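Local coordinates for UPF0098 protein YbcL (Escherichia coli, PDB 1FUX) that is of unknown function but belongs to the phosphatidylethanolamine-binding protein family and forms a homodimer, probably in the periplasm, at residues N8-G13 / P34-S39; A49-D54 / G62-T67; V69-T74 / T92-G97; H119-V124 / T154-P159; A126-K131 / N148-A153. All coordinates share one frame; numbering follows the deposited sequence.

Contact 1 (N8-G13 / P34-S39); sequences NEIKTG and PSLTWS
E9 and S35 carry the polar part of this contact through one carboxylate oxygen. E9 OE1 accepts the backbone N-H of S35, with N at 2.8 Å, and also the S35 hydroxyl, whose OG lies only 2.5 Å from OE1, an unusually short hydrogen bond whose exact length is doubtful. The amide reaches OE1 on its anti side, 35° out of the carboxylate plane. S35 OG stands between its own backbone N and carbonyl carbon (chi1 64°), the crowded position, and from there it points at the same oxygen that its N-H meets. E9 bends at chi2 (75°), which carries CD back toward S35. N8 brings its amide to the same hydroxyl, ND2 to S35 OG being 3.2 Å. Beyond the polar grip the packing is apolar: E9 CB rests 4.0 Å from P34 CB, and I10 lies obliquely across the proline ring, with CG2 3.8 Å from P34 CB and CD1 4.0 Å from P34 CG. The CD1 methyl also reaches L36 CD2 at 4.4 Å, where strand 36-39 begins. I10 also packs on F122 and I157. S7 OG bonds to the backbone of E9, I10 and S35, tying both segments to the end of strand 4-6. Two donors from one residue on a single oxygen would probably stabilise negative charge on OE1 and restrain the rotation of the carboxylate.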
# COMPACT_ATOMS: atom_id res chain seq x y z
N ASN A 8 18.71 -3.12 19.88
CA ASN A 8 20.10 -3.59 19.98
C ASN A 8 20.71 -3.80 18.60
O ASN A 8 21.94 -3.90 18.42
CB ASN A 8 20.11 -4.92 20.75
CG ASN A 8 19.39 -4.95 22.07
OD1 ASN A 8 19.65 -4.14 22.98
ND2 ASN A 8 18.47 -5.90 22.30
N GLU A 9 19.85 -3.85 17.57
CA GLU A 9 20.30 -4.10 16.22
C GLU A 9 20.18 -2.95 15.23
O GLU A 9 20.87 -2.98 14.20
CB GLU A 9 19.51 -5.26 15.59
CG GLU A 9 19.66 -6.61 16.25
CD GLU A 9 18.94 -6.79 17.56
OE1 GLU A 9 17.83 -6.29 17.78
OE2 GLU A 9 19.52 -7.47 18.45
N ILE A 10 19.30 -1.96 15.44
CA ILE A 10 19.22 -0.89 14.45
C ILE A 10 19.37 0.47 15.15
O ILE A 10 19.10 0.57 16.35
CB ILE A 10 17.90 -0.91 13.65
CG1 ILE A 10 16.70 -0.79 14.57
CG2 ILE A 10 17.86 -2.18 12.79
CD1 ILE A 10 15.35 -0.49 13.92
N LYS A 11 19.77 1.45 14.36
CA LYS A 11 19.96 2.79 14.92
C LYS A 11 19.65 3.87 13.89
O LYS A 11 20.04 3.71 12.73
CB LYS A 11 21.44 2.93 15.31
CG LYS A 11 21.77 4.05 16.29
CD LYS A 11 22.96 3.62 17.17
CE LYS A 11 22.44 3.12 18.51
NZ LYS A 11 23.24 2.02 19.10
N THR A 12 19.03 4.97 14.30
CA THR A 12 18.72 6.02 13.30
C THR A 12 19.93 6.47 12.52
O THR A 12 21.01 6.81 13.02
CB THR A 12 18.04 7.18 14.05
OG1 THR A 12 16.79 6.72 14.57
CG2 THR A 12 17.88 8.37 13.10
N GLY A 13 19.80 6.52 11.19
CA GLY A 13 20.74 6.93 10.20
C GLY A 13 21.86 5.96 9.86
O GLY A 13 22.69 6.25 9.02
N PRO A 34 14.46 -6.75 13.55
CA PRO A 34 15.27 -6.39 14.73
C PRO A 34 14.47 -6.33 16.01
O PRO A 34 13.24 -6.10 16.04
CB PRO A 34 15.77 -5.01 14.29
CG PRO A 34 14.55 -4.43 13.62
CD PRO A 34 14.10 -5.57 12.70
N SER A 35 15.15 -6.50 17.17
CA SER A 35 14.47 -6.36 18.44
C SER A 35 14.13 -4.87 18.63
O SER A 35 14.74 -4.00 18.04
CB SER A 35 15.29 -6.80 19.67
OG SER A 35 16.43 -5.94 19.78
N LEU A 36 13.16 -4.61 19.47
CA LEU A 36 12.68 -3.28 19.85
C LEU A 36 12.21 -3.33 21.31
O LEU A 36 11.50 -4.23 21.74
CB LEU A 36 11.44 -2.84 19.01
CG LEU A 36 11.73 -2.72 17.50
CD1 LEU A 36 10.44 -2.66 16.66
CD2 LEU A 36 12.60 -1.52 17.17
N THR A 37 12.63 -2.32 22.08
CA THR A 37 12.17 -2.25 23.47
C THR A 37 11.62 -0.80 23.70
O THR A 37 12.42 0.10 23.49
CB THR A 37 13.33 -2.44 24.46
OG1 THR A 37 14.04 -3.65 24.12
CG2 THR A 37 12.82 -2.52 25.91
N TRP A 38 10.42 -0.72 24.13
CA TRP A 38 9.87 0.63 24.36
C TRP A 38 9.64 0.93 25.83
O TRP A 38 9.39 0.04 26.67
CB TRP A 38 8.60 0.75 23.54
CG TRP A 38 7.56 -0.29 23.63
CD1 TRP A 38 6.47 -0.30 24.43
CD2 TRP A 38 7.46 -1.51 22.85
NE1 TRP A 38 5.67 -1.39 24.22
CE2 TRP A 38 6.29 -2.15 23.23
CE3 TRP A 38 8.27 -2.09 21.85
CZ2 TRP A 38 5.83 -3.38 22.69
CZ3 TRP A 38 7.82 -3.31 21.31
CH2 TRP A 38 6.63 -3.95 21.72
N SER A 39 9.58 2.23 26.09
CA SER A 39 9.38 2.70 27.47
C SER A 39 8.64 4.03 27.44
O SER A 39 8.34 4.61 26.39
CB SER A 39 10.74 2.88 28.15
OG SER A 39 11.34 4.07 27.61

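Contact 2 (A49-D54 / G62-T67); sequences AVTVYD and GWWHWT
V52 faces both H65 and W66 in a classic beta bulge, within the antiparallel hairpin of strands 47-54 and 63-72 near the centre of the chain. V52 O takes the N-H of H65 at 2.7 Å from N and, more weakly, that of W66, while V52 N donates to W66 O at 3.0 Å. On one side of the sheet Y53 presents its edge to the indole of W64. CD1 sits 3.6 Å above that plane, over its centre, with the ring planes at 56°; chi1 of Y53 (-175°) sets CG anti to the backbone N, and chi2 (79°) turns the ring. Y53 OH bonds to S61 O and W64 NE1 to S61 OG of the second subunit, so W64 takes part in the dimer contact. On the other side V52 CG2 meets the W66 ring in its plane, 3.6 Å from CE3, and W63 CD1 lies over the centre of the H65 ring. A water 2.8 Å from both D54 OD2 and H65 NE2 joins the two, while D56 N holds OD1, H118 ND1 holds OD2 and G107 O holds H65 ND1. This fixed acid and imidazole beside Y120 are consistent with the anion pocket of PEBP relatives, though no ligand establishes it.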
# COMPACT_ATOMS: atom_id res chain seq x y z
N ALA A 49 1.46 -1.48 18.85
CA ALA A 49 1.54 -1.96 17.43
C ALA A 49 2.90 -1.58 16.94
O ALA A 49 3.53 -0.64 17.48
CB ALA A 49 0.39 -1.36 16.65
N VAL A 50 3.45 -2.30 15.94
CA VAL A 50 4.73 -1.89 15.38
C VAL A 50 4.54 -1.84 13.84
O VAL A 50 3.94 -2.79 13.33
CB VAL A 50 5.90 -2.84 15.71
CG1 VAL A 50 7.19 -2.51 14.94
CG2 VAL A 50 6.20 -2.67 17.21
N THR A 51 5.04 -0.80 13.19
CA THR A 51 4.94 -0.76 11.72
C THR A 51 6.32 -0.45 11.20
O THR A 51 7.14 0.21 11.84
CB THR A 51 3.94 0.28 11.14
OG1 THR A 51 4.22 1.59 11.63
CG2 THR A 51 2.49 -0.11 11.44
N VAL A 52 6.61 -0.85 9.92
CA VAL A 52 7.88 -0.58 9.29
C VAL A 52 7.49 -0.10 7.88
O VAL A 52 6.79 -0.83 7.15
CB VAL A 52 8.84 -1.77 9.19
CG1 VAL A 52 10.12 -1.36 8.48
CG2 VAL A 52 9.09 -2.34 10.60
N TYR A 53 7.91 1.11 7.57
CA TYR A 53 7.49 1.75 6.32
C TYR A 53 8.62 2.50 5.65
O TYR A 53 9.43 3.11 6.36
CB TYR A 53 6.38 2.76 6.65
CG TYR A 53 5.76 3.43 5.41
CD1 TYR A 53 4.82 2.76 4.63
CD2 TYR A 53 6.08 4.72 5.13
CE1 TYR A 53 4.28 3.42 3.51
CE2 TYR A 53 5.51 5.42 4.05
CZ TYR A 53 4.63 4.72 3.25
OH TYR A 53 4.04 5.41 2.18
N ASP A 54 8.70 2.38 4.32
CA ASP A 54 9.71 3.13 3.56
C ASP A 54 8.97 4.08 2.63
O ASP A 54 8.44 3.69 1.61
CB ASP A 54 10.50 2.10 2.73
CG ASP A 54 11.48 2.76 1.78
OD1 ASP A 54 11.73 3.98 1.86
OD2 ASP A 54 11.98 2.02 0.88
N GLY A 62 4.89 4.36 -1.19
CA GLY A 62 5.96 3.87 -0.31
C GLY A 62 5.88 2.33 -0.27
O GLY A 62 5.42 1.73 -1.24
N TRP A 63 6.26 1.74 0.85
CA TRP A 63 6.29 0.28 0.98
C TRP A 63 6.10 -0.09 2.44
O TRP A 63 6.81 0.37 3.32
CB TRP A 63 7.63 -0.25 0.46
CG TRP A 63 7.57 -1.75 0.21
CD1 TRP A 63 7.81 -2.75 1.11
CD2 TRP A 63 7.22 -2.37 -1.03
NE1 TRP A 63 7.62 -3.98 0.50
CE2 TRP A 63 7.30 -3.76 -0.82
CE3 TRP A 63 6.91 -1.88 -2.31
CZ2 TRP A 63 7.06 -4.70 -1.84
CZ3 TRP A 63 6.66 -2.81 -3.31
CH2 TRP A 63 6.73 -4.19 -3.08
N TRP A 64 5.08 -0.91 2.66
CA TRP A 64 4.86 -1.43 4.03
C TRP A 64 5.71 -2.67 4.22
O TRP A 64 5.53 -3.67 3.54
CB TRP A 64 3.39 -1.80 4.22
CG TRP A 64 2.48 -0.61 4.28
CD1 TRP A 64 1.62 -0.13 3.33
CD2 TRP A 64 2.33 0.26 5.42
NE1 TRP A 64 0.97 0.98 3.81
CE2 TRP A 64 1.37 1.24 5.09
CE3 TRP A 64 2.93 0.31 6.69
CZ2 TRP A 64 1.00 2.26 5.96
CZ3 TRP A 64 2.53 1.31 7.56
CH2 TRP A 64 1.58 2.28 7.22
N HIS A 65 6.70 -2.66 5.11
CA HIS A 65 7.58 -3.81 5.33
C HIS A 65 7.08 -4.71 6.45
O HIS A 65 7.43 -5.90 6.49
CB HIS A 65 8.97 -3.24 5.72
CG HIS A 65 9.72 -2.78 4.49
ND1 HIS A 65 10.59 -3.57 3.77
CD2 HIS A 65 9.72 -1.56 3.89
CE1 HIS A 65 11.08 -2.86 2.75
NE2 HIS A 65 10.54 -1.62 2.79
N TRP A 66 6.31 -4.16 7.39
CA TRP A 66 5.81 -5.03 8.47
C TRP A 66 4.67 -4.37 9.20
O TRP A 66 4.75 -3.14 9.40
CB TRP A 66 6.96 -5.13 9.51
CG TRP A 66 6.77 -6.20 10.55
CD1 TRP A 66 5.99 -7.33 10.49
CD2 TRP A 66 7.52 -6.29 11.79
NE1 TRP A 66 6.21 -8.09 11.63
CE2 TRP A 66 7.12 -7.46 12.43
CE3 TRP A 66 8.45 -5.45 12.40
CZ2 TRP A 66 7.59 -7.85 13.71
CZ3 TRP A 66 8.97 -5.84 13.66
CH2 TRP A 66 8.54 -7.04 14.30
N THR A 67 3.67 -5.08 9.68
CA THR A 67 2.67 -4.48 10.57
C THR A 67 2.42 -5.58 11.62
O THR A 67 2.11 -6.71 11.24
CB THR A 67 1.31 -4.08 9.94
OG1 THR A 67 0.67 -5.24 9.40
CG2 THR A 67 1.47 -3.06 8.82
O HOH W 1 10.99 -0.52 0.27

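Contact 3 (V69-T74 / T92-G97); sequences VNIPAT and TGAVQG
T92 O opens the contact by lying 3.4 Å from CG of the P72 ring, a carbonyl set against the CG and CD methylenes of the proline. G93 follows with a positive phi, and its O comes to 3.3 Å from N70 O; both are acceptors, so the pair is not bonded, and G93 O instead receives a weak hydrogen bond from K131 NZ. At A94 the two chains close up: its CA points a C-H at V69 O (3.3 Å) and at N70 O, while its CB touches I71 CG1 at 3.9 Å. V95 then makes an antiparallel hydrogen-bonded pair with V69. V69 N donates to V95 O over 2.8 Å, almost straight at 169°, and V95 N returns to V69 O at 2.9 Å. The regular pairing stops at V69, where N70 takes a left-handed backbone (phi 64°, psi 34°) that probably ends it; the N70 side chain is fixed by I132 N on OD1. Q96 OE1 bonds to W66 NE1, and the backbone of G97 bonds to T67. In the fold, strand 95-96 edges the five-stranded sheet against strand 63-72, whose I71 packs on F48 of strand 47-54, while V69 packs on V143 and L147 of helix 140-148.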
# COMPACT_ATOMS: atom_id res chain seq x y z
N VAL A 69 0.02 -5.92 15.25
CA VAL A 69 -0.85 -5.15 16.13
C VAL A 69 -1.32 -6.09 17.23
O VAL A 69 -1.02 -7.30 17.21
CB VAL A 69 -2.06 -4.52 15.43
CG1 VAL A 69 -1.67 -3.62 14.23
CG2 VAL A 69 -3.01 -5.57 14.89
N ASN A 70 -2.10 -5.50 18.16
CA ASN A 70 -2.68 -6.29 19.25
C ASN A 70 -1.58 -6.87 20.14
O ASN A 70 -1.75 -7.93 20.77
CB ASN A 70 -3.68 -7.31 18.75
CG ASN A 70 -4.90 -6.78 18.00
OD1 ASN A 70 -5.17 -5.59 18.06
ND2 ASN A 70 -5.64 -7.61 17.29
N ILE A 71 -0.50 -6.11 20.28
CA ILE A 71 0.52 -6.46 21.25
C ILE A 71 -0.12 -6.09 22.61
O ILE A 71 -0.51 -4.94 22.83
CB ILE A 71 1.84 -5.80 21.00
CG1 ILE A 71 2.42 -6.22 19.62
CG2 ILE A 71 2.81 -6.22 22.11
CD1 ILE A 71 3.50 -5.24 19.17
N PRO A 72 -0.25 -7.07 23.49
CA PRO A 72 -0.84 -6.80 24.80
C PRO A 72 -0.14 -5.66 25.49
O PRO A 72 1.07 -5.42 25.48
CB PRO A 72 -0.70 -8.12 25.58
CG PRO A 72 -0.46 -9.15 24.56
CD PRO A 72 0.12 -8.48 23.32
N ALA A 73 -0.92 -4.87 26.25
CA ALA A 73 -0.41 -3.71 26.98
C ALA A 73 0.65 -4.10 28.01
O ALA A 73 1.40 -3.22 28.37
CB ALA A 73 -1.50 -2.95 27.74
N THR A 74 0.73 -5.36 28.41
CA THR A 74 1.78 -5.79 29.33
C THR A 74 3.13 -6.10 28.69
O THR A 74 4.08 -6.37 29.45
CB THR A 74 1.41 -7.09 30.07
OG1 THR A 74 0.66 -7.97 29.25
CG2 THR A 74 0.58 -6.75 31.31
N THR A 92 2.13 -13.78 22.30
CA THR A 92 0.76 -14.26 22.27
C THR A 92 -0.20 -13.08 22.30
O THR A 92 0.05 -12.10 22.96
CB THR A 92 0.47 -15.27 23.40
OG1 THR A 92 0.38 -14.62 24.67
CG2 THR A 92 1.67 -16.21 23.52
N GLY A 93 -1.22 -13.18 21.47
CA GLY A 93 -2.24 -12.19 21.27
C GLY A 93 -1.99 -11.31 20.05
O GLY A 93 -2.97 -10.78 19.51
N ALA A 94 -0.74 -11.20 19.61
CA ALA A 94 -0.44 -10.22 18.53
C ALA A 94 -0.77 -10.87 17.22
O ALA A 94 -0.96 -12.09 17.13
CB ALA A 94 0.97 -9.68 18.69
N VAL A 95 -0.99 -10.05 16.19
CA VAL A 95 -1.39 -10.51 14.88
C VAL A 95 -0.61 -9.66 13.86
O VAL A 95 -0.38 -8.49 14.17
CB VAL A 95 -2.90 -10.41 14.61
CG1 VAL A 95 -3.19 -10.74 13.13
CG2 VAL A 95 -3.67 -11.50 15.37
N GLN A 96 -0.19 -10.28 12.75
CA GLN A 96 0.57 -9.52 11.75
C GLN A 96 -0.34 -9.31 10.52
O GLN A 96 -1.08 -10.22 10.14
CB GLN A 96 1.82 -10.33 11.29
CG GLN A 96 2.68 -10.75 12.52
CD GLN A 96 4.01 -11.38 12.07
OE1 GLN A 96 4.97 -10.66 11.86
NE2 GLN A 96 4.11 -12.70 11.98
N GLY A 97 -0.30 -8.09 9.97
CA GLY A 97 -1.09 -7.73 8.82
C GLY A 97 -0.24 -8.07 7.56
O GLY A 97 0.91 -8.48 7.70

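Contact 4 (H119-V124 / T154-P159); sequences HYQFKV and TAEITP
F122 and P159 meet at about a right angle, the phenyl ring reaching P159 CG with its CE1 at 3.7 Å. The ring's edge, near its plane, lies by I157 O. An alanine in place of F122 would remove the ring from P159 and from P34, and is likely to open a gap between this sheet and the loop leading into strand 36-39. On the opposite face K123 runs fully extended and crosses T154 obliquely, its CE 3.6 Å from T154 OG1. E156 lies beside K123, CB of E156 4.0 Å from CB of K123. Their charged ends stay 4.9 Å apart, K123 NZ to E156 OE2, and a water bridges them, accepting from K123 NZ and donating to E156 OE2. H119 CB closes one end against T158 CG2 at 3.9 Å. Beneath the side chains the strands pair in antiparallel fashion: F122 with I157 and V124 with A155 each exchange two backbone bonds, and Y120 N adds one to P159 O, 2.9 Å away. V124, A155 and I157 face V5 of strand 4-6, in the beta sandwich of this family. The split is therefore chemical as well as geometric: apolar groups turn to the other sheet, whereas the opposite charges on the face of K123 and E156 interact through water, so their attraction is probably weakened by it.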
# COMPACT_ATOMS: atom_id res chain seq x y z
N HIS A 119 15.09 5.43 3.84
CA HIS A 119 14.90 5.61 5.28
C HIS A 119 13.81 4.67 5.74
O HIS A 119 12.66 4.86 5.32
CB HIS A 119 14.45 7.09 5.40
CG HIS A 119 15.64 7.94 5.07
ND1 HIS A 119 15.90 8.28 3.74
CD2 HIS A 119 16.62 8.45 5.83
CE1 HIS A 119 17.01 9.00 3.70
NE2 HIS A 119 17.45 9.11 4.95
N TYR A 120 14.10 3.65 6.52
CA TYR A 120 13.10 2.69 6.93
C TYR A 120 12.57 3.10 8.29
O TYR A 120 13.39 3.10 9.23
CB TYR A 120 13.72 1.26 7.00
CG TYR A 120 14.14 0.92 5.59
CD1 TYR A 120 15.38 1.29 5.11
CD2 TYR A 120 13.26 0.22 4.76
CE1 TYR A 120 15.76 1.00 3.80
CE2 TYR A 120 13.62 -0.05 3.43
CZ TYR A 120 14.87 0.32 2.99
OH TYR A 120 15.27 0.09 1.68
N GLN A 121 11.32 3.53 8.35
CA GLN A 121 10.77 4.00 9.63
C GLN A 121 10.22 2.83 10.41
O GLN A 121 9.20 2.21 10.07
CB GLN A 121 9.68 5.06 9.42
CG GLN A 121 9.97 6.15 8.43
CD GLN A 121 8.93 7.03 7.81
OE1 GLN A 121 9.19 8.22 7.49
NE2 GLN A 121 7.70 6.66 7.52
N PHE A 122 10.89 2.51 11.53
CA PHE A 122 10.47 1.46 12.45
C PHE A 122 9.75 2.23 13.56
O PHE A 122 10.39 2.96 14.32
CB PHE A 122 11.64 0.67 13.07
CG PHE A 122 12.28 -0.33 12.13
CD1 PHE A 122 13.04 0.09 11.03
CD2 PHE A 122 12.09 -1.67 12.38
CE1 PHE A 122 13.59 -0.88 10.19
CE2 PHE A 122 12.63 -2.64 11.55
CZ PHE A 122 13.40 -2.21 10.47
N LYS A 123 8.45 2.02 13.65
CA LYS A 123 7.65 2.81 14.57
C LYS A 123 6.79 2.00 15.50
O LYS A 123 6.12 1.03 15.15
CB LYS A 123 6.74 3.66 13.63
CG LYS A 123 5.72 4.59 14.32
CD LYS A 123 5.40 5.62 13.21
CE LYS A 123 4.21 6.50 13.51
NZ LYS A 123 3.84 7.28 12.26
N VAL A 124 6.86 2.33 16.82
CA VAL A 124 6.01 1.67 17.77
C VAL A 124 4.86 2.60 18.16
O VAL A 124 5.09 3.80 18.36
CB VAL A 124 6.80 1.32 19.09
CG1 VAL A 124 5.86 0.47 19.92
CG2 VAL A 124 8.06 0.57 18.67
N THR A 154 3.57 7.77 19.59
CA THR A 154 4.42 6.89 18.79
C THR A 154 5.88 7.25 19.04
O THR A 154 6.30 8.37 19.44
CB THR A 154 4.11 6.89 17.27
OG1 THR A 154 4.48 8.16 16.74
CG2 THR A 154 2.65 6.57 16.96
N ALA A 155 6.78 6.27 18.81
CA ALA A 155 8.19 6.48 18.87
C ALA A 155 8.82 5.71 17.69
O ALA A 155 8.31 4.63 17.38
CB ALA A 155 8.83 5.95 20.16
N GLU A 156 9.88 6.22 17.15
CA GLU A 156 10.44 5.50 15.99
C GLU A 156 11.94 5.57 15.87
O GLU A 156 12.64 6.41 16.45
CB GLU A 156 9.71 6.10 14.76
CG GLU A 156 10.17 7.48 14.40
CD GLU A 156 9.23 8.24 13.48
OE1 GLU A 156 9.55 8.42 12.28
OE2 GLU A 156 8.17 8.69 13.97
N ILE A 157 12.50 4.56 15.19
CA ILE A 157 13.90 4.51 14.84
C ILE A 157 14.00 4.45 13.31
O ILE A 157 13.23 3.68 12.75
CB ILE A 157 14.65 3.26 15.36
CG1 ILE A 157 14.33 3.19 16.86
CG2 ILE A 157 16.14 3.39 15.09
CD1 ILE A 157 14.52 1.81 17.45
N THR A 158 14.89 5.20 12.70
CA THR A 158 14.97 5.24 11.24
C THR A 158 16.34 4.95 10.66
O THR A 158 17.08 5.84 10.17
CB THR A 158 14.51 6.66 10.78
OG1 THR A 158 13.26 7.01 11.39
CG2 THR A 158 14.29 6.73 9.28
N PRO A 159 16.68 3.66 10.54
CA PRO A 159 17.88 3.21 9.88
C PRO A 159 17.76 3.42 8.38
O PRO A 159 16.69 3.78 7.86
CB PRO A 159 17.98 1.71 10.20
CG PRO A 159 16.57 1.29 10.52
CD PRO A 159 15.91 2.53 11.09
O HOH W 2 5.87 9.27 12.44

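Contact 5 (A126-K131 / N148-A153); sequences ALKTEK and NANKIA
T129 and N150 meet through their side-chain oxygens by way of similar first torsions, T129 OG1 (chi1 -34°, away from a staggered value) and N150 CG (chi1 -67°) both lying beside their own backbone N. The resulting approach of T129 OG1 to N150 OD1, 2.4 Å, is too short to be read with confidence. Behind it lies a classic beta bulge between strands 118-127 and 151-161: I152 and A153 both face A126. A126 O takes the I152 N-H, with N at 2.8 Å, and more weakly that of A153, while A126 N donates to A153 O at 3.0 Å and close to straight. Past the bulge the chains stay joined, K128 N donating to N150 O over 2.9 Å and L127 CA directing its C-H at the same oxygen. N150 thus meets the end of strand 118-127 and the residue after it with its carbonyl, while its side-chain ND2 bonds to M146 O, in the last turns of helix 140-148. An alanine in place of N150 would probably leave M146 O without its ND2 donor, and could let the turn after the helix shift. I152 packs against K128, with CG1 3.6 Å from K128 N and CD1 3.9 Å from K128 CB. The L127 side chain packs on S47 and A49 of strand 47-54, and its backbone bonds to K46 and S47. K128 crosses N150 at about a right angle, its methylene chain extended, and brings CE to 3.4 Å from A149 O.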
# COMPACT_ATOMS: atom_id res chain seq x y z
N ALA A 126 1.44 3.30 20.72
CA ALA A 126 0.71 3.08 21.96
C ALA A 126 -0.75 3.40 21.62
O ALA A 126 -1.04 4.54 21.19
CB ALA A 126 1.11 3.98 23.11
N LEU A 127 -1.63 2.43 21.71
CA LEU A 127 -3.00 2.67 21.30
C LEU A 127 -4.00 2.65 22.47
O LEU A 127 -3.86 1.90 23.44
CB LEU A 127 -3.39 1.59 20.30
CG LEU A 127 -2.39 1.38 19.15
CD1 LEU A 127 -2.69 0.07 18.45
CD2 LEU A 127 -2.38 2.57 18.21
N LYS A 128 -5.09 3.41 22.25
CA LYS A 128 -6.16 3.50 23.23
C LYS A 128 -7.18 2.39 23.15
O LYS A 128 -8.20 2.46 23.86
CB LYS A 128 -6.90 4.84 23.06
CG LYS A 128 -7.83 4.91 21.85
CD LYS A 128 -8.37 6.33 21.72
CE LYS A 128 -8.91 6.63 20.33
NZ LYS A 128 -8.83 8.09 20.03
N THR A 129 -6.99 1.34 22.37
CA THR A 129 -7.90 0.23 22.27
C THR A 129 -7.17 -1.11 22.49
O THR A 129 -5.99 -1.16 22.16
CB THR A 129 -8.51 0.08 20.86
OG1 THR A 129 -8.66 1.39 20.31
CG2 THR A 129 -9.82 -0.67 20.99
N GLU A 130 -7.86 -2.08 23.06
CA GLU A 130 -7.23 -3.37 23.28
C GLU A 130 -7.07 -4.19 22.01
O GLU A 130 -6.11 -4.95 21.90
CB GLU A 130 -8.02 -4.20 24.31
CG GLU A 130 -7.72 -5.69 24.28
CD GLU A 130 -8.62 -6.52 25.18
OE1 GLU A 130 -8.44 -6.41 26.42
OE2 GLU A 130 -9.47 -7.25 24.64
N LYS A 131 -8.05 -4.21 21.13
CA LYS A 131 -8.00 -5.04 19.94
C LYS A 131 -8.50 -4.29 18.71
O LYS A 131 -9.56 -3.67 18.82
CB LYS A 131 -8.91 -6.27 20.02
CG LYS A 131 -8.48 -7.47 20.83
CD LYS A 131 -7.32 -8.26 20.25
CE LYS A 131 -6.93 -9.36 21.25
NZ LYS A 131 -6.20 -10.48 20.62
N ASN A 148 -3.84 5.04 13.17
CA ASN A 148 -3.93 6.51 13.33
C ASN A 148 -5.19 6.88 14.10
O ASN A 148 -5.13 7.89 14.81
CB ASN A 148 -3.88 7.28 12.03
CG ASN A 148 -2.48 7.45 11.52
OD1 ASN A 148 -1.50 7.90 12.14
ND2 ASN A 148 -2.38 7.11 10.24
N ALA A 149 -6.30 6.19 13.97
CA ALA A 149 -7.54 6.43 14.68
C ALA A 149 -7.47 6.07 16.16
O ALA A 149 -8.31 6.49 16.97
CB ALA A 149 -8.65 5.56 14.05
N ASN A 150 -6.52 5.22 16.55
CA ASN A 150 -6.42 4.78 17.95
C ASN A 150 -5.13 5.21 18.60
O ASN A 150 -4.83 4.85 19.76
CB ASN A 150 -6.59 3.26 17.97
CG ASN A 150 -7.99 2.85 17.57
OD1 ASN A 150 -8.90 2.89 18.39
ND2 ASN A 150 -8.25 2.47 16.33
N LYS A 151 -4.30 5.98 17.93
CA LYS A 151 -3.03 6.45 18.46
C LYS A 151 -3.10 7.31 19.73
O LYS A 151 -3.87 8.27 19.76
CB LYS A 151 -2.34 7.33 17.42
CG LYS A 151 -0.87 7.60 17.67
CD LYS A 151 -0.35 8.62 16.64
CE LYS A 151 0.78 9.46 17.24
NZ LYS A 151 1.69 10.08 16.23
N ILE A 152 -2.25 7.00 20.70
CA ILE A 152 -2.04 7.85 21.87
C ILE A 152 -0.70 8.53 21.62
O ILE A 152 -0.54 9.74 21.67
CB ILE A 152 -1.99 7.08 23.21
CG1 ILE A 152 -3.28 6.34 23.43
CG2 ILE A 152 -1.66 8.03 24.36
CD1 ILE A 152 -3.52 5.76 24.81
N ALA A 153 0.34 7.71 21.33
CA ALA A 153 1.66 8.22 21.08
C ALA A 153 2.49 7.29 20.19
O ALA A 153 2.11 6.12 20.05
CB ALA A 153 2.44 8.36 22.41

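Contact 2 is the innermost, its rings and bulge lying close to the chain centre and touching the second subunit; contact 5, its centre about 16 Å from the chain centre, is partly buried at an edge of the same sheet. Contacts 2, 3, 4 and 5 all belong to the five-stranded sheet: contacts 2 and 3 share strand 63-72, contacts 4 and 5 share strands 118-127 and 151-161, and backbone bonds from Y53 and T51 join contact 2 to contact 4. Contact 1 lies where loops around the three-stranded sheet meet it, through P34 on F122, and T12 and G13 on T158. Its carboxylate grip contrasts with the aromatic core of contact 2, and bulges recur in contacts 2 and 5.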